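Local atomic coordinates of betainyl-CoA thiolase (Pseudomonas putida, PDB entry 2HLJ), a protein that probably acts on acyl-CoA thioesters, with betainyl-CoA as the likely substrate, as a hotdog-fold enzyme of the thioesterase superfamily. Residues A62-H68 / E103-E109. Numbering follows the deposited sequence.
Sequences AHINYLH and EVLAASE
His-68, with chi1 near -63° (m), sets the edge of its ring against the Val-104 carbonyl, which lies near the ring plane (CD2 to O 3.4 Å), and reaches Glu-103, NE2 donating to OE2 at 2.7 Å. Beside it the Leu-67 side chain, m at both chi angles, meets Val-104 (CD2 to CG2 3.9 Å). Leu-67 and His-68 follow strand 62-66, which runs antiparallel to strand 106-109, their axes 4.7 Å apart at 166°. Asn-65 and Ala-107 form a hydrogen-bonded pair: Asn-65 N to Ala-107 O is 2.9 Å and Ala-107 N to Asn-65 O 3.1 Å. Tyr-66 and Ala-106 make the next, non-hydrogen-bonded pair, with CA atoms 4.5 Å apart. Leu-105, in helical backbone conformation (phi/psi -79/-36), turns a corner, and its O accepts from N of both Leu-67 and His-68, each at 3.0 Å. At the far end, His-63 N donates to Glu-109 O (2.9 Å), while Ser-108 OG (chi1 t) donates to His-63 O (2.6 Å). Ile-64, Ala-106 and Ser-108 face helix 25-43, whereas Glu-109, on the other face with Asn-65 and Ala-107, is hydrogen-bonded through OE2 to His-91 NE2. Residues 62-65 also pair antiparallel with a strand of the second subunit, continuing the sheet across the dimer, an arrangement characteristic of the hotdog fold.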
loop_
_atom_site.group_PDB
_atom_site.type_symbol
_atom_site.label_atom_id
_atom_site.label_comp_id
_atom_site.label_asym_id
_atom_site.label_seq_id
_atom_site.Cartn_x
_atom_site.Cartn_y
_atom_site.Cartn_z
ATOM N N ALA A 62 -0.878 -1.334 6.860
ATOM C CA ALA A 62 -0.296 -2.339 6.007
ATOM C C ALA A 62 1.155 -2.011 5.728
ATOM O O ALA A 62 1.541 -0.830 5.637
ATOM C CB ALA A 62 -1.074 -2.439 4.677
ATOM N N HIS A 63 1.965 -3.065 5.626
ATOM C CA HIS A 63 3.326 -2.954 5.113
ATOM C C HIS A 63 3.331 -3.698 3.794
ATOM O O HIS A 63 2.591 -4.655 3.637
ATOM C CB HIS A 63 4.354 -3.588 6.063
ATOM C CG HIS A 63 5.737 -3.029 5.901
ATOM N ND1 HIS A 63 6.717 -3.697 5.215
ATOM C CD2 HIS A 63 6.285 -1.849 6.276
ATOM C CE1 HIS A 63 7.806 -2.959 5.177
ATOM N NE2 HIS A 63 7.572 -1.830 5.811
ATOM N N ILE A 64 4.136 -3.257 2.837
ATOM C CA ILE A 64 4.295 -4.021 1.627
ATOM C C ILE A 64 5.724 -3.997 1.158
ATOM O O ILE A 64 6.366 -2.947 1.110
ATOM C CB ILE A 64 3.280 -3.595 0.526
ATOM C CG1 ILE A 64 3.565 -4.332 -0.760
ATOM C CG2 ILE A 64 3.302 -2.140 0.271
ATOM C CD1 ILE A 64 2.376 -4.254 -1.672
ATOM N N ASN A 65 6.233 -5.188 0.875
ATOM C CA ASN A 65 7.548 -5.340 0.270
ATOM C C ASN A 65 7.408 -5.721 -1.164
ATOM O O ASN A 65 6.721 -6.689 -1.458
ATOM C CB ASN A 65 8.305 -6.415 0.990
ATOM C CG ASN A 65 8.579 -6.024 2.404
ATOM O OD1 ASN A 65 7.707 -6.137 3.266
ATOM N ND2 ASN A 65 9.762 -5.490 2.643
ATOM N N TYR A 66 8.117 -5.018 -2.045
ATOM C CA TYR A 66 8.065 -5.323 -3.474
ATOM C C TYR A 66 9.405 -5.924 -3.873
ATOM O O TYR A 66 10.413 -5.238 -3.817
ATOM C CB TYR A 66 7.821 -4.054 -4.277
ATOM C CG TYR A 66 6.595 -3.268 -3.885
ATOM C CD1 TYR A 66 6.663 -2.255 -2.916
ATOM C CD2 TYR A 66 5.390 -3.438 -4.569
ATOM C CE1 TYR A 66 5.555 -1.503 -2.599
ATOM C CE2 TYR A 66 4.304 -2.678 -4.266
ATOM C CZ TYR A 66 4.372 -1.730 -3.278
ATOM O OH TYR A 66 3.236 -0.997 -3.003
ATOM N N LEU A 67 9.409 -7.220 -4.192
ATOM C CA LEU A 67 10.637 -7.951 -4.502
ATOM C C LEU A 67 10.925 -7.968 -5.998
ATOM O O LEU A 67 12.081 -7.994 -6.388
ATOM C CB LEU A 67 10.570 -9.380 -3.946
ATOM C CG LEU A 67 10.466 -9.546 -2.423
ATOM C CD1 LEU A 67 11.472 -8.654 -1.666
ATOM C CD2 LEU A 67 9.088 -9.279 -1.892
ATOM N N HIS A 68 9.882 -7.916 -6.829
ATOM C CA HIS A 68 10.031 -8.033 -8.269
ATOM C C HIS A 68 8.985 -7.239 -9.023
ATOM O O HIS A 68 7.815 -7.106 -8.611
ATOM C CB HIS A 68 9.914 -9.487 -8.688
ATOM C CG HIS A 68 10.986 -10.346 -8.113
ATOM N ND1 HIS A 68 12.249 -10.407 -8.655
ATOM C CD2 HIS A 68 11.005 -11.133 -7.013
ATOM C CE1 HIS A 68 12.995 -11.220 -7.928
ATOM N NE2 HIS A 68 12.267 -11.667 -6.921
ATOM N N GLU A 103 9.764 -17.686 -6.030
ATOM C CA GLU A 103 9.852 -16.785 -4.870
ATOM C C GLU A 103 8.751 -15.730 -4.984
ATOM O O GLU A 103 8.181 -15.520 -6.070
ATOM C CB GLU A 103 11.229 -16.139 -4.745
ATOM C CG GLU A 103 11.693 -15.256 -5.901
ATOM C CD GLU A 103 13.150 -14.748 -5.731
ATOM O OE1 GLU A 103 14.088 -15.549 -6.018
ATOM O OE2 GLU A 103 13.348 -13.544 -5.347
ATOM N N VAL A 104 8.406 -15.079 -3.883
ATOM C CA VAL A 104 7.321 -14.126 -3.974
ATOM C C VAL A 104 7.735 -12.894 -4.789
ATOM O O VAL A 104 8.874 -12.447 -4.748
ATOM C CB VAL A 104 6.731 -13.713 -2.612
ATOM C CG1 VAL A 104 6.194 -14.947 -1.885
ATOM C CG2 VAL A 104 7.751 -12.948 -1.771
ATOM N N LEU A 105 6.763 -12.366 -5.524
ATOM C CA LEU A 105 6.894 -11.125 -6.248
ATOM C C LEU A 105 6.731 -9.921 -5.346
ATOM O O LEU A 105 7.309 -8.849 -5.605
ATOM C CB LEU A 105 5.821 -11.068 -7.342
ATOM C CG LEU A 105 5.792 -12.253 -8.318
ATOM C CD1 LEU A 105 4.676 -12.102 -9.313
ATOM C CD2 LEU A 105 7.130 -12.326 -9.024
ATOM N N ALA A 106 5.830 -10.071 -4.377
ATOM C CA ALA A 106 5.539 -9.063 -3.362
ATOM C C ALA A 106 4.814 -9.749 -2.220
ATOM O O ALA A 106 4.263 -10.832 -2.399
ATOM C CB ALA A 106 4.644 -7.982 -3.931
ATOM N N ALA A 107 4.826 -9.113 -1.059
ATOM C CA ALA A 107 4.144 -9.616 0.154
ATOM C C ALA A 107 3.640 -8.424 0.978
ATOM O O ALA A 107 4.249 -7.330 0.944
ATOM C CB ALA A 107 5.109 -10.488 0.959
ATOM N N SER A 108 2.545 -8.603 1.716
ATOM C CA SER A 108 2.006 -7.537 2.538
ATOM C C SER A 108 1.418 -8.084 3.798
ATOM O O SER A 108 0.595 -8.998 3.738
ATOM C CB SER A 108 0.876 -6.805 1.782
ATOM O OG SER A 108 0.426 -5.713 2.552
ATOM N N GLU A 109 1.809 -7.489 4.931
ATOM C CA GLU A 109 1.249 -7.771 6.233
ATOM C C GLU A 109 0.238 -6.683 6.512
ATOM O O GLU A 109 0.550 -5.518 6.321
ATOM C CB GLU A 109 2.375 -7.695 7.288
ATOM C CG GLU A 109 1.943 -8.163 8.669
ATOM C CD GLU A 109 2.972 -7.883 9.745
ATOM O OE1 GLU A 109 4.041 -7.299 9.424
ATOM O OE2 GLU A 109 2.716 -8.264 10.915
#